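Local coordinates for protein phenylalanine--tRNA ligase beta subunit (Pyrococcus horikoshii, PDB 2CXI) that forms the beta subunit of the tetrameric synthetase that uses ATP to couple L-phenylalanine to tRNA(Phe), here as a fragment lacking the C-terminal part of the chain, at residues A[27-31]-A[32-36]; A[283-287]-A[288-292]; A[301-304]-A[305-309]; A[337-340]-A[341-345]. One frame throughout, in Å; residues are numbered along the deposited sequence.

Interaction 1 (A[27-31]-A[32-36]); sequences LVLYA and KCELD
Lys32 takes a left-handed backbone turn (phi 57°, psi 39°) that folds the chain back on Val28 and Leu29, while Cys33 carries SG between its own N and carbonyl carbon (chi1 57°), aimed at the helix end. The turn is a Schellman motif closing helix 21-30, with Lys32 as the C-prime residue, and it leads straight into strand 33-41. Its two defining bonds run from Cys33 N to Val28 O (3.2 Å) and from Lys32 N to Leu29 O (3.0 Å). Val28 O also accepts from Ala31 N, so two donors hold this oxygen, approaching from opposite faces of the carbonyl plane. Around the turn lies a small apolar cluster: the sulfur of Cys33 sits 4.1 Å from Ala31 CB, and Val28 crosses Leu35 at about a right angle, CG1 meeting CG at 4.1 Å. The face of the turn that carries Val28, Ala31 and Cys33 packs against the rest of the N-terminal helix-and-sheet unit, Leu49 of strand 44-51 meeting Val28 and Cys33, and Val65 and Gln68 of helix 62-72 meeting Ala31. The Lys32 amine forms a salt bridge with Asp53. On the more exposed side Leu29 reaches over the strand: its CD2 lies 3.4 Å from Cys33 O and 3.7 Å from Glu34 OE2.

Interaction 2 (A[283-287]-A[288-292]); sequences FEVEL and DYIRK
Val285 and Tyr289 meet where strand 281-286 passes into helix 287-294, in the B5 domain, and the contact begins with their apolar packing. The two side chains cross at about a right angle, Val285 CG2 lying 4.1 Å from Tyr289 CD1, and the same methyl touches Ile290 CD1. Backbone bonds form the first turn: Glu286, at the N-cap position, accepts from Tyr289 N through its carbonyl oxygen, and Arg291 N gives a nearly straight bond (170°) to Leu287 O. A water bridges the helix start, accepting from Asp288 N at 2.7 Å and donating to Glu286 OE1, whose partner oxygen OE2 is held by Arg320. Charged groups complete the contact. Bent at chi3 (-66°), the Arg291 chain folds back so that one face of its guanidinium has Leu287 O over its centre, 3.8 Å from the plane, while NE makes a weak in-plane bond to Asp288 OD1 at 3.3 Å. Lys292 NZ takes the syn lone pair of Asp288 OD2 at 3.0 Å, and Arg291 NH1 is bound by Asp300. Replacing Arg291 with alanine is likely to cost Asp288 one of its two cationic partners and Asp300 its salt-bridge mate, and to remove the guanidinium stacked on Leu287 O. With Asp288 in the first turn, the negative carboxylate probably also interacts favourably with the partial positive charge at the helix start.

Interaction 3 (A[301-304]-A[305-309]); sequences GEIK and ELLEK
Gly301 offers its carbonyl oxygen to Glu305 N at 3.0 Å, and the Glu305 side chain runs back beside the same oxygen, CG approaching to 3.2 Å. Glu302 O takes the next bond, from Leu306 N, and Leu306 CG rests 3.4 Å from that oxygen; the carboxylate of Glu302 turns the other way, OE1 accepting from the backbone N of Asn299 one turn earlier. Ile303 accepts from Leu307 N, a straight bond (172°) that arrives close to the line of the C=O. Its CG2 branch meets Leu307 CD1 at 4.0 Å, the two side chains lying next to each other and pointing the same way. These i to i+4 pairs belong to helix 300-309 of the B5 domain, and Ile303 and Leu307 are buried on its packed side: Leu287, Ile290 and Arg291 pack on Ile303, while Ile338 and Val342 of helix 335-346 meet Leu307. Lys304, last of the first four, accepts from Glu308 N at 2.9 Å. With CG opposite its own N (chi1 174°) and the rest of the chain extended, Lys304 rises past Glu308, so that its CE comes within 3.3 Å of Glu308 OE2. The amine goes beyond the carboxylate, NZ staying 4.2 Å from OE2, too far for a salt bridge, and is bound instead by the carbonyl oxygen of Val314 in strand 313-317.

Interaction 4 (A[337-340]-A[341-345]); sequences DILE and DVLIA
Asp341 bonds back to Asp337 twice: weakly through its N to Asp337 O, and through a water that donates to Asp337 O at 2.8 Å and, more weakly, to Asp341 OD1. Its CG stands beside its own N (chi1 -77°), which turns the carboxylate toward the preceding turn; OD2 is bound by Tyr312 OH and by a salt bridge from Arg329. A leucine in its place would probably leave Arg329 without this salt-bridge mate and Tyr312 without its hydrogen-bond partner, and the water with one anchor fewer. Val342 N donates to Ile338 O in the carbonyl plane at 3.1 Å, and Val342 CG2 settles 3.5 Å from that oxygen; the side chain packs on Ile290 and Leu306. Leu343 N bonds to Leu339 O, and the two leucines meet at an angle, Leu343 CG 4.2 Å from Leu339 CD1. Ile344 N reaches Glu340 O at 2.9 Å, and Ile344 CG1 lies against the same oxygen at 3.2 Å. Ala345 N closes the run on Asp341 O. Ile338, Val342 and Ala345 of helix 335-346 pack into the B5 domain. Asp337, Glu340 and Asp341, together with Asp331, are the predicted beta-subunit ligands of a magnesium site shared with the alpha subunit.

From the N terminus, interaction 1 joins helix 21-30 to strand 33-41 in the first unit of the chain, and the other three lie far along it in the B5 domain. All four follow in series; none nests or crosses. Interaction 2 turns strand 281-286 into helix 287-294, whereas interactions 3 and 4 each lie within a single helix. Helices 287-294, 300-309 and 335-346 pack on one another, so interactions 2, 3 and 4 touch pairwise; strand 281-286 joins in through Phe283, which meets Ile338. Of the other three, interaction 1 touches only interaction 4, where Lys32 packs on Ile344, joining the N-terminal unit to the last helix.

Interaction 1 (A[27-31]-A[32-36])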
loop_
_atom_site.group_PDB
_atom_site.type_symbol
_atom_site.label_atom_id
_atom_site.label_comp_id
_atom_site.label_asym_id
_atom_site.label_seq_id
_atom_site.Cartn_x
_atom_site.Cartn_y
_atom_site.Cartn_z
ATOM N N LEU A 27 48.644 -22.230 -9.180
ATOM C CA LEU A 27 47.275 -21.925 -8.799
ATOM C C LEU A 27 46.497 -21.223 -9.900
ATOM O O LEU A 27 45.338 -21.567 -10.160
ATOM C CB LEU A 27 47.288 -21.022 -7.550
ATOM C CG LEU A 27 46.946 -21.678 -6.214
ATOM C CD1 LEU A 27 47.349 -23.140 -6.022
ATOM C CD2 LEU A 27 47.369 -20.769 -5.056
ATOM N N VAL A 28 47.107 -20.220 -10.515
ATOM C CA VAL A 28 46.381 -19.437 -11.514
ATOM C C VAL A 28 45.846 -20.328 -12.662
ATOM O O VAL A 28 44.745 -20.100 -13.143
ATOM C CB VAL A 28 47.160 -18.215 -12.035
ATOM C CG1 VAL A 28 47.464 -17.206 -10.890
ATOM C CG2 VAL A 28 48.472 -18.619 -12.772
ATOM N N LEU A 29 46.618 -21.338 -13.067
ATOM C CA LEU A 29 46.203 -22.246 -14.147
ATOM C C LEU A 29 44.927 -23.021 -13.764
ATOM O O LEU A 29 44.092 -23.321 -14.623
ATOM C CB LEU A 29 47.351 -23.197 -14.532
ATOM C CG LEU A 29 48.704 -22.506 -14.787
ATOM C CD1 LEU A 29 49.909 -23.461 -14.934
ATOM C CD2 LEU A 29 48.615 -21.528 -16.003
ATOM N N TYR A 30 44.761 -23.324 -12.470
ATOM C CA TYR A 30 43.519 -23.932 -11.974
ATOM C C TYR A 30 42.284 -23.050 -12.252
ATOM O O TYR A 30 41.163 -23.557 -12.375
ATOM C CB TYR A 30 43.604 -24.234 -10.453
ATOM C CG TYR A 30 44.666 -25.245 -10.041
ATOM C CD1 TYR A 30 45.176 -26.175 -10.962
ATOM C CD2 TYR A 30 45.132 -25.298 -8.718
ATOM C CE1 TYR A 30 46.164 -27.112 -10.578
ATOM C CE2 TYR A 30 46.109 -26.213 -8.328
ATOM C CZ TYR A 30 46.613 -27.118 -9.263
ATOM O OH TYR A 30 47.570 -28.042 -8.888
ATOM N N ALA A 31 42.482 -21.728 -12.312
ATOM C CA ALA A 31 41.367 -20.802 -12.574
ATOM C C ALA A 31 41.294 -20.432 -14.057
ATOM O O ALA A 31 40.683 -19.426 -14.433
ATOM C CB ALA A 31 41.534 -19.553 -11.750
ATOM N N LYS A 32 41.955 -21.229 -14.891
ATOM C CA LYS A 32 42.003 -20.998 -16.348
ATOM C C LYS A 32 42.547 -19.608 -16.676
ATOM O O LYS A 32 42.101 -18.939 -17.612
ATOM C CB LYS A 32 40.640 -21.242 -17.022
ATOM C CG LYS A 32 39.924 -22.530 -16.566
ATOM C CD LYS A 32 38.645 -22.780 -17.401
ATOM C CE LYS A 32 38.987 -23.071 -18.851
ATOM N NZ LYS A 32 37.732 -23.421 -19.585
ATOM N N CYS A 33 43.543 -19.178 -15.918
ATOM C CA CYS A 33 44.241 -17.990 -16.329
ATOM C C CYS A 33 45.745 -18.051 -16.161
ATOM O O CYS A 33 46.281 -19.019 -15.622
ATOM C CB CYS A 33 43.657 -16.747 -15.709
ATOM S SG CYS A 33 43.625 -16.799 -13.949
ATOM N N GLU A 34 46.399 -17.013 -16.666
ATOM C CA GLU A 34 47.851 -16.908 -16.596
ATOM C C GLU A 34 48.235 -15.688 -15.778
ATOM O O GLU A 34 47.497 -14.699 -15.731
ATOM C CB GLU A 34 48.433 -16.779 -18.012
ATOM C CG GLU A 34 48.133 -17.964 -18.904
ATOM C CD GLU A 34 49.179 -19.068 -18.836
ATOM O OE1 GLU A 34 50.273 -18.870 -18.233
ATOM O OE2 GLU A 34 48.891 -20.165 -19.394
ATOM N N LEU A 35 49.371 -15.787 -15.103
ATOM C CA LEU A 35 49.894 -14.683 -14.360
ATOM C C LEU A 35 50.599 -13.716 -15.296
ATOM O O LEU A 35 51.750 -13.949 -15.713
ATOM C CB LEU A 35 50.888 -15.208 -13.313
ATOM C CG LEU A 35 50.709 -14.880 -11.840
ATOM C CD1 LEU A 35 51.973 -15.290 -11.047
ATOM C CD2 LEU A 35 50.251 -13.419 -11.549
ATOM N N ASP A 36 49.903 -12.634 -15.653
ATOM C CA ASP A 36 50.452 -11.663 -16.591
ATOM C C ASP A 36 51.452 -10.710 -15.950
ATOM O O ASP A 36 52.399 -10.263 -16.619
ATOM C CB ASP A 36 49.329 -10.852 -17.246
ATOM C CG ASP A 36 49.784 -10.139 -18.492
ATOM O OD1 ASP A 36 50.329 -10.824 -19.387
ATOM O OD2 ASP A 36 49.661 -8.902 -18.646
#

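Interaction 2 (A[283-287]-A[288-292])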
loop_
_atom_site.group_PDB
_atom_site.type_symbol
_atom_site.label_atom_id
_atom_site.label_comp_id
_atom_site.label_asym_id
_atom_site.label_seq_id
_atom_site.Cartn_x
_atom_site.Cartn_y
_atom_site.Cartn_z
ATOM N N PHE A 283 22.688 -31.315 -17.626
ATOM C CA PHE A 283 23.265 -31.942 -18.803
ATOM C C PHE A 283 23.449 -33.439 -18.533
ATOM O O PHE A 283 23.630 -33.856 -17.402
ATOM C CB PHE A 283 24.635 -31.334 -19.128
ATOM C CG PHE A 283 24.991 -31.386 -20.601
ATOM C CD1 PHE A 283 24.526 -30.396 -21.480
ATOM C CD2 PHE A 283 25.810 -32.413 -21.104
ATOM C CE1 PHE A 283 24.861 -30.438 -22.850
ATOM C CE2 PHE A 283 26.158 -32.455 -22.488
ATOM C CZ PHE A 283 25.687 -31.479 -23.348
ATOM N N GLU A 284 23.419 -34.239 -19.596
ATOM C CA GLU A 284 23.608 -35.683 -19.482
ATOM C C GLU A 284 24.688 -36.130 -20.445
ATOM O O GLU A 284 24.697 -35.721 -21.606
ATOM C CB GLU A 284 22.303 -36.425 -19.802
ATOM C CG GLU A 284 21.125 -36.018 -18.939
ATOM C CD GLU A 284 19.970 -37.025 -19.007
ATOM O OE1 GLU A 284 20.208 -38.174 -19.462
ATOM O OE2 GLU A 284 18.845 -36.681 -18.578
ATOM N N VAL A 285 25.608 -36.949 -19.962
ATOM C CA VAL A 285 26.667 -37.477 -20.819
ATOM C C VAL A 285 26.895 -38.979 -20.534
ATOM O O VAL A 285 26.843 -39.427 -19.390
ATOM C CB VAL A 285 28.012 -36.655 -20.680
ATOM C CG1 VAL A 285 28.675 -36.919 -19.347
ATOM C CG2 VAL A 285 28.964 -36.936 -21.860
ATOM N N GLU A 286 27.169 -39.734 -21.586
ATOM C CA GLU A 286 27.560 -41.156 -21.452
ATOM C C GLU A 286 29.019 -41.205 -21.018
ATOM O O GLU A 286 29.862 -40.637 -21.690
ATOM C CB GLU A 286 27.422 -41.839 -22.834
ATOM C CG GLU A 286 25.973 -41.995 -23.290
ATOM C CD GLU A 286 25.217 -42.984 -22.420
ATOM O OE1 GLU A 286 25.873 -43.748 -21.661
ATOM O OE2 GLU A 286 23.967 -42.993 -22.475
ATOM N N LEU A 287 29.336 -41.893 -19.922
ATOM C CA LEU A 287 30.730 -41.923 -19.445
ATOM C C LEU A 287 31.697 -42.608 -20.422
ATOM O O LEU A 287 32.892 -42.309 -20.454
ATOM C CB LEU A 287 30.822 -42.549 -18.066
ATOM C CG LEU A 287 30.094 -41.687 -17.021
ATOM C CD1 LEU A 287 29.830 -42.477 -15.784
ATOM C CD2 LEU A 287 30.875 -40.434 -16.686
ATOM N N ASP A 288 31.173 -43.511 -21.243
ATOM C CA ASP A 288 32.046 -44.141 -22.233
ATOM C C ASP A 288 32.427 -43.160 -23.362
ATOM O O ASP A 288 33.483 -43.306 -23.949
ATOM C CB ASP A 288 31.495 -45.478 -22.726
ATOM C CG ASP A 288 32.600 -46.406 -23.234
ATOM O OD1 ASP A 288 33.462 -46.892 -22.446
ATOM O OD2 ASP A 288 32.692 -46.666 -24.432
ATOM N N TYR A 289 31.601 -42.134 -23.614
ATOM C CA TYR A 289 31.984 -41.054 -24.527
ATOM C C TYR A 289 33.246 -40.356 -24.002
ATOM O O TYR A 289 34.195 -40.123 -24.745
ATOM C CB TYR A 289 30.860 -40.046 -24.720
ATOM C CG TYR A 289 31.269 -38.783 -25.466
ATOM C CD1 TYR A 289 31.774 -37.655 -24.790
ATOM C CD2 TYR A 289 31.091 -38.697 -26.846
ATOM C CE1 TYR A 289 32.139 -36.498 -25.505
ATOM C CE2 TYR A 289 31.447 -37.556 -27.558
ATOM C CZ TYR A 289 31.960 -36.466 -26.885
ATOM O OH TYR A 289 32.275 -35.359 -27.628
ATOM N N ILE A 290 33.254 -40.065 -22.705
ATOM C CA ILE A 290 34.397 -39.436 -22.073
ATOM C C ILE A 290 35.680 -40.287 -22.191
ATOM O O ILE A 290 36.767 -39.771 -22.559
ATOM C CB ILE A 290 34.066 -39.105 -20.578
ATOM C CG1 ILE A 290 32.861 -38.148 -20.471
ATOM C CG2 ILE A 290 35.291 -38.534 -19.863
ATOM C CD1 ILE A 290 33.138 -36.771 -20.979
ATOM N N ARG A 291 35.570 -41.576 -21.842
ATOM C CA ARG A 291 36.700 -42.510 -22.020
ATOM C C ARG A 291 37.174 -42.586 -23.473
ATOM O O ARG A 291 38.351 -42.377 -23.744
ATOM C CB ARG A 291 36.321 -43.914 -21.536
ATOM C CG ARG A 291 36.593 -44.105 -20.078
ATOM C CD ARG A 291 36.284 -45.524 -19.554
ATOM N NE ARG A 291 34.858 -45.811 -19.612
ATOM C CZ ARG A 291 34.001 -45.539 -18.658
ATOM N NH1 ARG A 291 34.415 -44.980 -17.536
ATOM N NH2 ARG A 291 32.721 -45.854 -18.826
ATOM N N LYS A 292 36.254 -42.854 -24.396
ATOM C CA LYS A 292 36.609 -43.097 -25.788
ATOM C C LYS A 292 37.241 -41.880 -26.469
ATOM O O LYS A 292 38.186 -42.006 -27.251
ATOM C CB LYS A 292 35.383 -43.597 -26.562
ATOM C CG LYS A 292 35.033 -45.070 -26.285
ATOM C CD LYS A 292 36.192 -46.021 -26.724
ATOM C CE LYS A 292 36.374 -47.215 -25.799
ATOM N NZ LYS A 292 35.103 -47.954 -25.558
HETATM O O HOH W 1 28.822 -44.840 -21.043
#

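Interaction 3 (A[301-304]-A[305-309])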
loop_
_atom_site.group_PDB
_atom_site.type_symbol
_atom_site.label_atom_id
_atom_site.label_comp_id
_atom_site.label_asym_id
_atom_site.label_seq_id
_atom_site.Cartn_x
_atom_site.Cartn_y
_atom_site.Cartn_z
ATOM N N GLY A 301 33.810 -43.863 -11.362
ATOM C CA GLY A 301 34.120 -43.180 -10.111
ATOM C C GLY A 301 35.198 -42.100 -10.272
ATOM O O GLY A 301 35.099 -41.016 -9.684
ATOM N N GLU A 302 36.234 -42.401 -11.050
ATOM C CA GLU A 302 37.290 -41.415 -11.306
ATOM C C GLU A 302 36.778 -40.199 -12.090
ATOM O O GLU A 302 37.113 -39.038 -11.770
ATOM C CB GLU A 302 38.469 -42.065 -12.011
ATOM C CG GLU A 302 39.252 -42.961 -11.064
ATOM C CD GLU A 302 40.209 -43.876 -11.789
ATOM O OE1 GLU A 302 39.898 -44.330 -12.913
ATOM O OE2 GLU A 302 41.290 -44.122 -11.218
ATOM N N ILE A 303 35.958 -40.471 -13.096
ATOM C CA ILE A 303 35.352 -39.399 -13.886
ATOM C C ILE A 303 34.431 -38.587 -12.989
ATOM O O ILE A 303 34.457 -37.344 -13.023
ATOM C CB ILE A 303 34.583 -39.934 -15.116
ATOM C CG1 ILE A 303 35.558 -40.664 -16.061
ATOM C CG2 ILE A 303 33.899 -38.746 -15.853
ATOM C CD1 ILE A 303 34.889 -41.432 -17.159
ATOM N N LYS A 304 33.620 -39.268 -12.169
ATOM C CA LYS A 304 32.776 -38.526 -11.228
ATOM C C LYS A 304 33.591 -37.533 -10.363
ATOM O O LYS A 304 33.204 -36.381 -10.192
ATOM C CB LYS A 304 31.940 -39.470 -10.353
ATOM C CG LYS A 304 31.147 -38.750 -9.258
ATOM C CD LYS A 304 29.975 -39.589 -8.778
ATOM C CE LYS A 304 29.538 -39.101 -7.404
ATOM N NZ LYS A 304 28.182 -39.516 -7.138
ATOM N N GLU A 305 34.708 -38.005 -9.819
ATOM C CA GLU A 305 35.561 -37.217 -8.944
ATOM C C GLU A 305 36.162 -36.020 -9.675
ATOM O O GLU A 305 36.311 -34.961 -9.094
ATOM C CB GLU A 305 36.717 -38.054 -8.423
ATOM C CG GLU A 305 36.336 -39.166 -7.448
ATOM C CD GLU A 305 37.573 -39.837 -6.899
ATOM O OE1 GLU A 305 37.793 -41.058 -7.159
ATOM O OE2 GLU A 305 38.354 -39.118 -6.231
ATOM N N LEU A 306 36.548 -36.207 -10.927
ATOM C CA LEU A 306 37.094 -35.090 -11.718
ATOM C C LEU A 306 36.019 -34.024 -11.985
ATOM O O LEU A 306 36.278 -32.830 -11.825
ATOM C CB LEU A 306 37.683 -35.595 -13.029
ATOM C CG LEU A 306 38.985 -36.417 -12.930
ATOM C CD1 LEU A 306 39.380 -36.855 -14.315
ATOM C CD2 LEU A 306 40.165 -35.671 -12.252
ATOM N N LEU A 307 34.816 -34.456 -12.376
ATOM C CA LEU A 307 33.720 -33.509 -12.620
ATOM C C LEU A 307 33.248 -32.785 -11.349
ATOM O O LEU A 307 32.845 -31.628 -11.409
ATOM C CB LEU A 307 32.544 -34.232 -13.271
ATOM C CG LEU A 307 32.780 -34.699 -14.715
ATOM C CD1 LEU A 307 31.604 -35.587 -15.101
ATOM C CD2 LEU A 307 32.901 -33.530 -15.682
ATOM N N GLU A 308 33.316 -33.457 -10.194
ATOM C CA GLU A 308 33.054 -32.762 -8.924
ATOM C C GLU A 308 34.053 -31.632 -8.601
ATOM O O GLU A 308 33.652 -30.640 -8.027
ATOM C CB GLU A 308 32.898 -33.749 -7.759
ATOM C CG GLU A 308 31.659 -34.622 -7.903
ATOM C CD GLU A 308 31.508 -35.645 -6.786
ATOM O OE1 GLU A 308 32.534 -36.092 -6.249
ATOM O OE2 GLU A 308 30.355 -36.014 -6.474
ATOM N N LYS A 309 35.334 -31.784 -8.976
ATOM C CA LYS A 309 36.315 -30.695 -8.887
ATOM C C LYS A 309 36.018 -29.537 -9.836
ATOM O O LYS A 309 36.564 -28.478 -9.662
ATOM C CB LYS A 309 37.741 -31.200 -9.199
ATOM C CG LYS A 309 38.346 -32.104 -8.145
ATOM C CD LYS A 309 39.672 -32.700 -8.629
ATOM C CE LYS A 309 40.176 -33.744 -7.614
ATOM N NZ LYS A 309 41.599 -34.132 -7.905
#

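Interaction 4 (A[337-340]-A[341-345])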
loop_
_atom_site.group_PDB
_atom_site.type_symbol
_atom_site.label_atom_id
_atom_site.label_comp_id
_atom_site.label_asym_id
_atom_site.label_seq_id
_atom_site.Cartn_x
_atom_site.Cartn_y
_atom_site.Cartn_z
ATOM N N ASP A 337 32.081 -30.376 -24.450
ATOM C CA ASP A 337 32.308 -29.395 -23.361
ATOM C C ASP A 337 32.505 -30.096 -21.997
ATOM O O ASP A 337 33.313 -29.639 -21.198
ATOM C CB ASP A 337 31.180 -28.344 -23.257
ATOM C CG ASP A 337 30.952 -27.588 -24.541
ATOM O OD1 ASP A 337 31.937 -27.225 -25.211
ATOM O OD2 ASP A 337 29.809 -27.310 -24.966
ATOM N N ILE A 338 31.740 -31.175 -21.740
ATOM C CA ILE A 338 31.965 -31.994 -20.554
ATOM C C ILE A 338 33.349 -32.632 -20.633
ATOM O O ILE A 338 34.092 -32.665 -19.645
ATOM C CB ILE A 338 30.886 -33.086 -20.394
ATOM C CG1 ILE A 338 29.459 -32.490 -20.568
ATOM C CG2 ILE A 338 31.038 -33.770 -19.037
ATOM C CD1 ILE A 338 29.155 -31.227 -19.611
ATOM N N LEU A 339 33.674 -33.143 -21.828
ATOM C CA LEU A 339 34.985 -33.775 -22.047
ATOM C C LEU A 339 36.130 -32.815 -21.749
ATOM O O LEU A 339 37.138 -33.190 -21.124
ATOM C CB LEU A 339 35.086 -34.302 -23.505
ATOM C CG LEU A 339 36.483 -34.789 -23.981
ATOM C CD1 LEU A 339 37.026 -35.918 -23.110
ATOM C CD2 LEU A 339 36.376 -35.212 -25.489
ATOM N N GLU A 340 35.986 -31.573 -22.197
ATOM C CA GLU A 340 37.015 -30.550 -21.922
ATOM C C GLU A 340 37.237 -30.354 -20.430
ATOM O O GLU A 340 38.364 -30.262 -19.963
ATOM C CB GLU A 340 36.631 -29.207 -22.573
ATOM C CG GLU A 340 37.787 -28.232 -22.761
ATOM C CD GLU A 340 38.817 -28.751 -23.771
ATOM O OE1 GLU A 340 38.471 -29.594 -24.633
ATOM O OE2 GLU A 340 39.979 -28.310 -23.731
ATOM N N ASP A 341 36.155 -30.308 -19.658
ATOM C CA ASP A 341 36.305 -30.071 -18.202
ATOM C C ASP A 341 36.980 -31.256 -17.512
ATOM O O ASP A 341 37.737 -31.082 -16.567
ATOM C CB ASP A 341 34.945 -29.782 -17.540
ATOM C CG ASP A 341 34.445 -28.366 -17.801
ATOM O OD1 ASP A 341 35.242 -27.524 -18.265
ATOM O OD2 ASP A 341 33.273 -28.014 -17.532
ATOM N N VAL A 342 36.671 -32.469 -17.962
ATOM C CA VAL A 342 37.387 -33.689 -17.473
ATOM C C VAL A 342 38.902 -33.593 -17.735
ATOM O O VAL A 342 39.729 -33.909 -16.840
ATOM C CB VAL A 342 36.786 -34.992 -18.083
ATOM C CG1 VAL A 342 37.619 -36.245 -17.687
ATOM C CG2 VAL A 342 35.344 -35.186 -17.602
ATOM N N LEU A 343 39.260 -33.153 -18.951
ATOM C CA LEU A 343 40.666 -33.030 -19.337
ATOM C C LEU A 343 41.340 -31.971 -18.494
ATOM O O LEU A 343 42.435 -32.178 -18.014
ATOM C CB LEU A 343 40.826 -32.708 -20.840
ATOM C CG LEU A 343 40.376 -33.775 -21.831
ATOM C CD1 LEU A 343 40.448 -33.277 -23.290
ATOM C CD2 LEU A 343 41.163 -35.094 -21.676
ATOM N N ILE A 344 40.652 -30.853 -18.268
ATOM C CA ILE A 344 41.174 -29.802 -17.410
ATOM C C ILE A 344 41.430 -30.293 -15.989
ATOM O O ILE A 344 42.520 -30.082 -15.444
ATOM C CB ILE A 344 40.203 -28.580 -17.380
ATOM C CG1 ILE A 344 40.114 -27.903 -18.761
ATOM C CG2 ILE A 344 40.646 -27.611 -16.285
ATOM C CD1 ILE A 344 39.026 -26.800 -18.816
ATOM N N ALA A 345 40.419 -30.934 -15.391
ATOM C CA ALA A 345 40.476 -31.442 -13.999
ATOM C C ALA A 345 41.535 -32.513 -13.807
ATOM O O ALA A 345 42.136 -32.613 -12.725
ATOM C CB ALA A 345 39.128 -31.984 -13.558
HETATM O O HOH W 2 34.126 -26.933 -20.925
#